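Local atomic coordinates of Rubredoxin\:oxygen oxidoreductase (Desulfovibrio gigas, PDB entry 1E5D), a protein that catalyses the four-electron reduction of one dioxygen molecule to two water molecules, using a diiron centre and flavin mononucleotide. Residues E58-I63 / P89-A94; L75-L80 / E98-S103; V137-T142 / D149-W154. One frame throughout, in Å; residues are numbered along the deposited sequence.

Contact 1: residues E58-I63 / P89-A94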
loop_
_atom_site.group_PDB
_atom_site.type_symbol
_atom_site.label_atom_id
_atom_site.label_comp_id
_atom_site.label_asym_id
_atom_site.label_seq_id
_atom_site.Cartn_x
_atom_site.Cartn_y
_atom_site.Cartn_z
ATOM N N GLU A 58 -34.166 -3.737 2.371
ATOM C CA GLU A 58 -34.413 -4.507 1.155
ATOM C C GLU A 58 -34.681 -5.966 1.504
ATOM O O GLU A 58 -35.453 -6.639 0.830
ATOM C CB GLU A 58 -33.236 -4.440 0.191
ATOM C CG GLU A 58 -32.843 -3.048 -0.257
ATOM C CD GLU A 58 -32.282 -3.056 -1.669
ATOM O OE1 GLU A 58 -32.040 -4.162 -2.200
ATOM O OE2 GLU A 58 -32.091 -1.951 -2.223
ATOM N N LEU A 59 -34.028 -6.448 2.558
ATOM C CA LEU A 59 -34.230 -7.842 2.947
ATOM C C LEU A 59 -35.662 -8.043 3.423
ATOM O O LEU A 59 -36.353 -8.958 2.979
ATOM C CB LEU A 59 -33.223 -8.264 4.015
ATOM C CG LEU A 59 -33.418 -9.630 4.667
ATOM C CD1 LEU A 59 -33.319 -10.753 3.642
ATOM C CD2 LEU A 59 -32.402 -9.848 5.776
ATOM N N LEU A 60 -36.114 -7.178 4.332
ATOM C CA LEU A 60 -37.448 -7.372 4.900
ATOM C C LEU A 60 -38.520 -7.223 3.827
ATOM O O LEU A 60 -39.519 -7.940 3.831
ATOM C CB LEU A 60 -37.693 -6.396 6.045
ATOM C CG LEU A 60 -36.984 -6.706 7.366
ATOM C CD1 LEU A 60 -36.973 -5.470 8.254
ATOM C CD2 LEU A 60 -37.645 -7.887 8.055
ATOM N N CYS A 61 -38.294 -6.290 2.910
ATOM C CA CYS A 61 -39.232 -6.084 1.815
ATOM C C CYS A 61 -39.367 -7.370 1.011
ATOM O O CYS A 61 -40.464 -7.816 0.682
ATOM C CB CYS A 61 -38.775 -4.942 0.910
ATOM S SG CYS A 61 -39.966 -3.597 0.677
ATOM N N GLY A 62 -38.227 -7.974 0.700
ATOM C CA GLY A 62 -38.198 -9.179 -0.123
ATOM C C GLY A 62 -38.921 -10.299 0.589
ATOM O O GLY A 62 -39.832 -10.904 0.036
ATOM N N ILE A 63 -38.492 -10.540 1.819
ATOM C CA ILE A 63 -39.149 -11.482 2.699
ATOM C C ILE A 63 -40.668 -11.303 2.672
ATOM O O ILE A 63 -41.424 -12.240 2.422
ATOM C CB ILE A 63 -38.699 -11.298 4.161
ATOM C CG1 ILE A 63 -37.263 -11.719 4.444
ATOM C CG2 ILE A 63 -39.680 -12.010 5.089
ATOM C CD1 ILE A 63 -36.906 -11.795 5.915
ATOM N N PRO A 89 -29.812 -8.282 14.500
ATOM C CA PRO A 89 -30.603 -7.511 15.472
ATOM C C PRO A 89 -31.926 -7.017 14.902
ATOM O O PRO A 89 -32.971 -7.166 15.538
ATOM C CB PRO A 89 -29.716 -6.303 15.790
ATOM C CG PRO A 89 -28.331 -6.782 15.520
ATOM C CD PRO A 89 -28.439 -7.765 14.391
ATOM N N ALA A 90 -31.928 -6.423 13.714
ATOM C CA ALA A 90 -33.199 -5.958 13.154
ATOM C C ALA A 90 -34.159 -7.116 12.922
ATOM O O ALA A 90 -35.373 -6.979 13.062
ATOM C CB ALA A 90 -32.988 -5.208 11.843
ATOM N N LEU A 91 -33.623 -8.277 12.541
ATOM C CA LEU A 91 -34.508 -9.390 12.214
ATOM C C LEU A 91 -35.122 -9.995 13.471
ATOM O O LEU A 91 -36.291 -10.377 13.492
ATOM C CB LEU A 91 -33.751 -10.458 11.443
ATOM C CG LEU A 91 -33.693 -10.361 9.924
ATOM C CD1 LEU A 91 -32.856 -11.527 9.412
ATOM C CD2 LEU A 91 -35.067 -10.360 9.283
ATOM N N ILE A 92 -34.319 -10.092 14.526
ATOM C CA ILE A 92 -34.847 -10.580 15.789
ATOM C C ILE A 92 -36.041 -9.723 16.201
ATOM O O ILE A 92 -37.037 -10.208 16.718
ATOM C CB ILE A 92 -33.796 -10.525 16.899
ATOM C CG1 ILE A 92 -32.774 -11.655 16.795
ATOM C CG2 ILE A 92 -34.461 -10.505 18.269
ATOM C CD1 ILE A 92 -31.375 -11.174 17.081
ATOM N N GLU A 93 -35.871 -8.438 15.922
ATOM C CA GLU A 93 -36.886 -7.433 16.194
ATOM C C GLU A 93 -38.137 -7.641 15.349
ATOM O O GLU A 93 -39.252 -7.700 15.879
ATOM C CB GLU A 93 -36.297 -6.042 15.955
ATOM C CG GLU A 93 -37.299 -5.000 15.496
ATOM C CD GLU A 93 -37.358 -3.809 16.436
ATOM O OE1 GLU A 93 -36.282 -3.293 16.805
ATOM O OE2 GLU A 93 -38.486 -3.407 16.795
ATOM N N ALA A 94 -37.981 -7.745 14.032
ATOM C CA ALA A 94 -39.134 -7.828 13.145
ATOM C C ALA A 94 -39.786 -9.202 13.142
ATOM O O ALA A 94 -40.987 -9.320 12.903
ATOM C CB ALA A 94 -38.724 -7.457 11.720
#
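L59 opens the meeting of two neighbouring helices by setting its CD2 4.0 Å from CD1 of L91. Its CG lies anti to the backbone N (chi1 172°), beside the carbonyl carbon, and the two leucine side chains cross at about a right angle. L60, one residue on, has CG anti to the carbonyl carbon instead (chi1 -75°). It and L91 slide past each other in opposite directions, with CD2 of L60 3.8 Å from CD2 of L91. The same L60 methyl also rests 3.8 Å from CB of A94, the residue one turn further along the second helix. I63 completes the set from the following turn, its CD1 lying 4.1 Å from CD2 of L91. L91 is therefore touched through both of its branches: CD1 meets L59, while CD2 is shared by L60 and I63. Its CB sets off at an angle to the opposing helix, and the methyls, not the stem, make the approach.

No hydrogen bond joins the two segments; apolar carbons alone make the contact. The axes of the segments 58-63 and 89-94 come within 11.5 Å, at 38°, and at this spacing side-chain methyls and A94 CB do the touching, with 184 Å² buried. L60 and A94 are the partly exposed members of the interface, whereas L59, I63 and L91 are buried. The example is plain structural packing between connecting helices of a metallo-beta-lactamase fold. Helix 56-64 links strands 46-48 and 74-77, and helix 88-95 lies in the next link, to strand 99-103. Both settle on one sheet: I63 and L91 each touch L47 of strand 46-48, and L59 reaches V13 of strand 10-17.

Contact 2: residues L75-L80 / E98-S103. With FEO (mu-oxo-diiron), chain D.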
loop_
_atom_site.group_PDB
_atom_site.type_symbol
_atom_site.label_atom_id
_atom_site.label_comp_id
_atom_site.label_asym_id
_atom_site.label_seq_id
_atom_site.Cartn_x
_atom_site.Cartn_y
_atom_site.Cartn_z
ATOM N N LEU A 75 -34.191 -18.630 12.596
ATOM C CA LEU A 75 -33.099 -17.887 11.981
ATOM C C LEU A 75 -31.859 -18.765 12.021
ATOM O O LEU A 75 -31.445 -19.175 13.103
ATOM C CB LEU A 75 -32.861 -16.553 12.682
ATOM C CG LEU A 75 -33.997 -15.528 12.569
ATOM C CD1 LEU A 75 -33.728 -14.320 13.445
ATOM C CD2 LEU A 75 -34.193 -15.120 11.119
ATOM N N VAL A 76 -31.282 -19.075 10.864
ATOM C CA VAL A 76 -30.046 -19.863 10.914
ATOM C C VAL A 76 -28.861 -18.974 10.566
ATOM O O VAL A 76 -28.738 -18.523 9.424
ATOM C CB VAL A 76 -30.091 -21.071 9.968
ATOM C CG1 VAL A 76 -28.707 -21.690 9.854
ATOM C CG2 VAL A 76 -31.098 -22.109 10.445
ATOM N N ILE A 77 -27.988 -18.701 11.534
ATOM C CA ILE A 77 -26.835 -17.850 11.240
ATOM C C ILE A 77 -25.569 -18.688 11.093
ATOM O O ILE A 77 -25.050 -19.223 12.063
ATOM C CB ILE A 77 -26.621 -16.780 12.311
ATOM C CG1 ILE A 77 -27.915 -16.077 12.720
ATOM C CG2 ILE A 77 -25.593 -15.763 11.836
ATOM C CD1 ILE A 77 -28.584 -15.414 11.527
ATOM N N GLN A 78 -25.142 -18.749 9.836
ATOM C CA GLN A 78 -24.075 -19.617 9.380
ATOM C C GLN A 78 -22.704 -18.965 9.411
ATOM O O GLN A 78 -21.714 -19.677 9.236
ATOM C CB GLN A 78 -24.338 -20.081 7.942
ATOM C CG GLN A 78 -25.812 -20.361 7.663
ATOM C CD GLN A 78 -25.941 -21.326 6.497
ATOM O OE1 GLN A 78 -25.817 -22.535 6.697
ATOM N NE2 GLN A 78 -26.168 -20.790 5.305
ATOM N N HIS A 79 -22.656 -17.660 9.616
ATOM C CA HIS A 79 -21.351 -16.959 9.565
ATOM C C HIS A 79 -21.569 -15.650 10.303
ATOM O O HIS A 79 -22.637 -15.046 10.108
ATOM C CB HIS A 79 -20.931 -16.865 8.116
ATOM C CG HIS A 79 -19.700 -16.157 7.686
ATOM N ND1 HIS A 79 -18.543 -16.099 8.424
ATOM C CD2 HIS A 79 -19.430 -15.451 6.549
ATOM C CE1 HIS A 79 -17.628 -15.400 7.781
ATOM N NE2 HIS A 79 -18.146 -14.988 6.627
ATOM N N LEU A 80 -20.655 -15.213 11.165
ATOM C CA LEU A 80 -20.986 -14.047 11.991
ATOM C C LEU A 80 -20.374 -12.758 11.466
ATOM O O LEU A 80 -20.593 -11.676 12.006
ATOM C CB LEU A 80 -20.567 -14.288 13.446
ATOM C CG LEU A 80 -21.661 -14.904 14.326
ATOM C CD1 LEU A 80 -22.890 -14.009 14.315
ATOM C CD2 LEU A 80 -22.009 -16.313 13.867
ATOM N N GLU A 98 -38.550 -17.822 17.106
ATOM C CA GLU A 98 -38.557 -18.766 18.224
ATOM C C GLU A 98 -37.140 -19.251 18.481
ATOM O O GLU A 98 -36.686 -19.455 19.601
ATOM C CB GLU A 98 -39.508 -19.904 17.896
ATOM C CG GLU A 98 -39.163 -21.243 18.523
ATOM C CD GLU A 98 -40.263 -22.256 18.266
ATOM O OE1 GLU A 98 -41.096 -22.008 17.367
ATOM O OE2 GLU A 98 -40.282 -23.287 18.966
ATOM N N LYS A 99 -36.396 -19.434 17.385
ATOM C CA LYS A 99 -35.044 -19.940 17.590
ATOM C C LYS A 99 -34.057 -19.404 16.566
ATOM O O LYS A 99 -34.307 -19.230 15.381
ATOM C CB LYS A 99 -35.056 -21.474 17.554
ATOM C CG LYS A 99 -35.102 -22.111 18.932
ATOM C CD LYS A 99 -35.872 -23.419 18.916
ATOM C CE LYS A 99 -35.373 -24.347 20.015
ATOM N NZ LYS A 99 -34.505 -23.619 20.985
ATOM N N ILE A 100 -32.867 -19.141 17.096
ATOM C CA ILE A 100 -31.750 -18.732 16.272
ATOM C C ILE A 100 -30.747 -19.878 16.230
ATOM O O ILE A 100 -30.194 -20.203 17.284
ATOM C CB ILE A 100 -31.047 -17.478 16.809
ATOM C CG1 ILE A 100 -31.940 -16.239 16.878
ATOM C CG2 ILE A 100 -29.795 -17.194 15.987
ATOM C CD1 ILE A 100 -31.331 -15.074 17.628
ATOM N N PHE A 101 -30.556 -20.451 15.052
ATOM C CA PHE A 101 -29.591 -21.535 14.913
ATOM C C PHE A 101 -28.238 -21.049 14.402
ATOM O O PHE A 101 -28.179 -20.371 13.377
ATOM C CB PHE A 101 -30.141 -22.618 13.979
ATOM C CG PHE A 101 -31.377 -23.283 14.570
ATOM C CD1 PHE A 101 -31.243 -24.300 15.496
ATOM C CD2 PHE A 101 -32.641 -22.869 14.191
ATOM C CE1 PHE A 101 -32.359 -24.899 16.037
ATOM C CE2 PHE A 101 -33.761 -23.471 14.719
ATOM C CZ PHE A 101 -33.612 -24.486 15.639
ATOM N N THR A 102 -27.185 -21.413 15.124
ATOM C CA THR A 102 -25.824 -21.085 14.739
ATOM C C THR A 102 -24.860 -22.181 15.179
ATOM O O THR A 102 -25.150 -23.028 16.022
ATOM C CB THR A 102 -25.374 -19.731 15.323
ATOM O OG1 THR A 102 -24.173 -19.319 14.659
ATOM C CG2 THR A 102 -25.035 -19.858 16.797
ATOM N N SER A 103 -23.670 -22.175 14.572
ATOM C CA SER A 103 -22.686 -23.177 14.968
ATOM C C SER A 103 -22.188 -22.867 16.373
ATOM O O SER A 103 -22.398 -21.795 16.942
ATOM C CB SER A 103 -21.516 -23.219 13.992
ATOM O OG SER A 103 -20.672 -22.091 14.168
HETATM FE FE1 FEO D . -19.571 -12.736 2.990
HETATM FE FE2 FEO D . -17.200 -13.822 5.110
HETATM O O FEO D . -19.027 -12.585 4.646
HETATM O O HOH W 1 -22.629 -20.070 12.705
HETATM O O HOH W 2 -21.794 -13.148 3.885
#
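L75 N donates to K99 O across a pair of parallel strands, over 2.9 Å and with an N-H...O angle of 164°. F101 then serves the first strand in both directions: F101 N to L75 O and I77 N to F101 O are both modelled at 2.5 Å, too short for the exact lengths to be trusted. Past these bonds a water donates to I77 O and accepts from S103 N. S103, at the N-cap of helix 104-114, turns its OG to the N of G106.

Strand 74-77 delivers the chain to the HxExDH motif, the flavodiiron version of the metallo-beta-lactamase metal motif, which begins at H79. The ring of H79 binds one iron through NE2, at 2.1 Å; E81, H146 and D165 complete the protein ligands of that metal. On the far side of the ring ND1 is hydrogen-bonded to OD1 of D149, a second-shell carboxylate that helps to fix the rotation of the imidazole.

Apolar contacts form on both faces. On one, V76 CG2 lies 3.7 Å from F101 CB; CG1 of V76 is anti to the backbone N (chi1 169°), which puts CG2 beside that N. On the other, I77 and I100 lie side by side and point the same way, I77 CG1 3.9 Å from I100 CG2. Beyond them L80 CD2 approaches T102 OG1 to 3.8 Å, while both residues also touch M110 of helix 104-114.

Contact 3: residues V137-T142 / D149-W154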
loop_
_atom_site.group_PDB
_atom_site.type_symbol
_atom_site.label_atom_id
_atom_site.label_comp_id
_atom_site.label_asym_id
_atom_site.label_seq_id
_atom_site.Cartn_x
_atom_site.Cartn_y
_atom_site.Cartn_z
ATOM N N VAL A 137 -33.609 -30.080 7.460
ATOM C CA VAL A 137 -32.313 -29.569 7.018
ATOM C C VAL A 137 -31.182 -30.181 7.826
ATOM O O VAL A 137 -31.351 -30.517 9.000
ATOM C CB VAL A 137 -32.270 -28.031 7.110
ATOM C CG1 VAL A 137 -32.588 -27.565 8.520
ATOM C CG2 VAL A 137 -30.914 -27.513 6.657
ATOM N N THR A 138 -30.015 -30.335 7.200
ATOM C CA THR A 138 -28.870 -30.910 7.908
ATOM C C THR A 138 -27.687 -29.952 7.947
ATOM O O THR A 138 -27.341 -29.318 6.947
ATOM C CB THR A 138 -28.459 -32.236 7.249
ATOM O OG1 THR A 138 -29.558 -33.150 7.368
ATOM C CG2 THR A 138 -27.270 -32.847 7.971
ATOM N N PHE A 139 -27.055 -29.826 9.113
ATOM C CA PHE A 139 -25.993 -28.848 9.295
ATOM C C PHE A 139 -24.601 -29.458 9.252
ATOM O O PHE A 139 -24.314 -30.416 9.970
ATOM C CB PHE A 139 -26.148 -28.121 10.642
ATOM C CG PHE A 139 -27.460 -27.364 10.753
ATOM C CD1 PHE A 139 -27.791 -26.401 9.818
ATOM C CD2 PHE A 139 -28.341 -27.625 11.784
ATOM C CE1 PHE A 139 -28.983 -25.704 9.911
ATOM C CE2 PHE A 139 -29.533 -26.933 11.879
ATOM C CZ PHE A 139 -29.859 -25.978 10.940
ATOM N N TYR A 140 -23.738 -28.870 8.417
ATOM C CA TYR A 140 -22.348 -29.321 8.391
ATOM C C TYR A 140 -21.416 -28.180 8.782
ATOM O O TYR A 140 -21.637 -27.017 8.441
ATOM C CB TYR A 140 -21.977 -29.895 7.019
ATOM C CG TYR A 140 -22.722 -31.177 6.723
ATOM C CD1 TYR A 140 -22.464 -32.329 7.459
ATOM C CD2 TYR A 140 -23.680 -31.233 5.722
ATOM C CE1 TYR A 140 -23.141 -33.507 7.198
ATOM C CE2 TYR A 140 -24.361 -32.407 5.457
ATOM C CZ TYR A 140 -24.087 -33.535 6.198
ATOM O OH TYR A 140 -24.770 -34.699 5.927
ATOM N N GLU A 141 -20.365 -28.540 9.518
ATOM C CA GLU A 141 -19.389 -27.538 9.929
ATOM C C GLU A 141 -18.267 -27.447 8.898
ATOM O O GLU A 141 -17.810 -28.441 8.336
ATOM C CB GLU A 141 -18.821 -27.861 11.305
ATOM C CG GLU A 141 -19.844 -27.820 12.430
ATOM C CD GLU A 141 -19.204 -27.974 13.796
ATOM O OE1 GLU A 141 -18.112 -28.570 13.899
ATOM O OE2 GLU A 141 -19.805 -27.488 14.775
ATOM N N THR A 142 -17.842 -26.212 8.669
ATOM C CA THR A 142 -16.813 -25.905 7.687
ATOM C C THR A 142 -15.852 -24.877 8.272
ATOM O O THR A 142 -15.617 -23.834 7.666
ATOM C CB THR A 142 -17.430 -25.382 6.380
ATOM O OG1 THR A 142 -18.509 -24.478 6.657
ATOM C CG2 THR A 142 -18.050 -26.524 5.585
ATOM N N ASP A 149 -16.472 -20.023 12.634
ATOM C CA ASP A 149 -17.897 -20.230 12.857
ATOM C C ASP A 149 -18.625 -20.794 11.646
ATOM O O ASP A 149 -19.770 -21.236 11.741
ATOM C CB ASP A 149 -18.578 -18.912 13.248
ATOM C CG ASP A 149 -18.184 -17.754 12.350
ATOM O OD1 ASP A 149 -18.775 -17.625 11.257
ATOM O OD2 ASP A 149 -17.286 -16.970 12.724
ATOM N N SER A 150 -17.968 -20.763 10.499
ATOM C CA SER A 150 -18.556 -21.213 9.247
ATOM C C SER A 150 -19.183 -22.599 9.322
ATOM O O SER A 150 -18.596 -23.581 9.785
ATOM C CB SER A 150 -17.469 -21.199 8.160
ATOM O OG SER A 150 -17.968 -21.690 6.930
ATOM N N MET A 151 -20.409 -22.692 8.825
ATOM C CA MET A 151 -21.108 -23.951 8.657
ATOM C C MET A 151 -22.052 -23.854 7.467
ATOM O O MET A 151 -22.417 -22.751 7.067
ATOM C CB MET A 151 -21.899 -24.324 9.909
ATOM C CG MET A 151 -23.277 -23.680 9.909
ATOM S SD MET A 151 -24.269 -24.181 11.329
ATOM C CE MET A 151 -25.568 -22.954 11.255
ATOM N N VAL A 152 -22.442 -24.988 6.894
ATOM C CA VAL A 152 -23.333 -24.906 5.732
ATOM C C VAL A 152 -24.597 -25.711 5.990
ATOM O O VAL A 152 -24.648 -26.506 6.932
ATOM C CB VAL A 152 -22.613 -25.378 4.461
ATOM C CG1 VAL A 152 -21.279 -24.649 4.317
ATOM C CG2 VAL A 152 -22.389 -26.882 4.483
ATOM N N SER A 153 -25.623 -25.504 5.164
ATOM C CA SER A 153 -26.901 -26.168 5.394
ATOM C C SER A 153 -27.323 -26.990 4.186
ATOM O O SER A 153 -27.287 -26.524 3.056
ATOM C CB SER A 153 -28.009 -25.169 5.727
ATOM O OG SER A 153 -27.887 -24.742 7.070
ATOM N N TRP A 154 -27.718 -28.217 4.481
ATOM C CA TRP A 154 -28.056 -29.176 3.445
ATOM C C TRP A 154 -29.510 -29.627 3.534
ATOM O O TRP A 154 -29.971 -30.077 4.583
ATOM C CB TRP A 154 -27.142 -30.391 3.579
ATOM C CG TRP A 154 -27.333 -31.469 2.562
ATOM C CD1 TRP A 154 -27.506 -32.804 2.799
ATOM C CD2 TRP A 154 -27.368 -31.303 1.137
ATOM N NE1 TRP A 154 -27.649 -33.478 1.613
ATOM C CE2 TRP A 154 -27.568 -32.582 0.578
ATOM C CE3 TRP A 154 -27.251 -30.201 0.285
ATOM C CZ2 TRP A 154 -27.650 -32.779 -0.801
ATOM C CZ3 TRP A 154 -27.334 -30.402 -1.084
ATOM C CH2 TRP A 154 -27.533 -31.685 -1.615
HETATM O O HOH W 3 -31.308 -33.069 5.063
#
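T138 and W154 exchange two backbone hydrogen bonds, T138 N to W154 O and W154 N to T138 O, in the antiparallel beta hairpin of strands 136-141 and 151-155. Y140 and V152 form the next hydrogen-bonded pair; Y140 N reaches V152 O almost straight, at 170°. Beyond the strands T142 N adds a bond to S150 O, arriving 39° above the carbonyl plane. The hairpin belongs to the second sheet of the metallo-beta-lactamase sandwich, and its connecting loop carries the iron ligand H146.

On one face, S153 OG sits in the plane of the F139 ring, at its edge, 3.2 Å from both CD1 and CE1. That hydroxyl also pairs with Q78 OE1, in the loop that follows strand 74-77. M151 approaches the same ring obliquely in a Met-aromatic contact, with SD 5.1 Å from the centroid; V124 touches both residues from strand 121-124. On the other face, Y140 presents its ring edge to W154, CE2 standing 3.9 Å from CB, and Y140 CB packs on V152 CG2 at 4.0 Å.

Near the loop, T142 has OG1 between the backbone N and the carbonyl carbon (chi1 41°), where it can donate to S150 OG over 2.9 Å. L145 O and N164 ND2 also bind this serine oxygen, tying the residue just before strand 151-155 to the loop and to strand 160-164. V152 adds an apolar neighbour, its CG1 3.6 Å from T142 OG1.

All three contacts lie in the metallo-beta-lactamase part of the chain. Contacts 1 and 2 interleave in sequence, each helix preceding its strand, and their centres are 15 Å apart; I92 and L91 of helix 88-95 pack on I100 and L75 of the seven-stranded sheet. Contact 3 follows later and belongs to the six-stranded sheet. Its centre is 10 Å from that of contact 2, and a probable hydrogen bond from S103 OG to D149 O (2.7 Å) joins the two, beside the pairing of Q78 with S153. Contacts 1 and 3 do not touch. The series thus runs from outer helices through one sheet to the other, with H79 and H146 on loops that leave or join these strands.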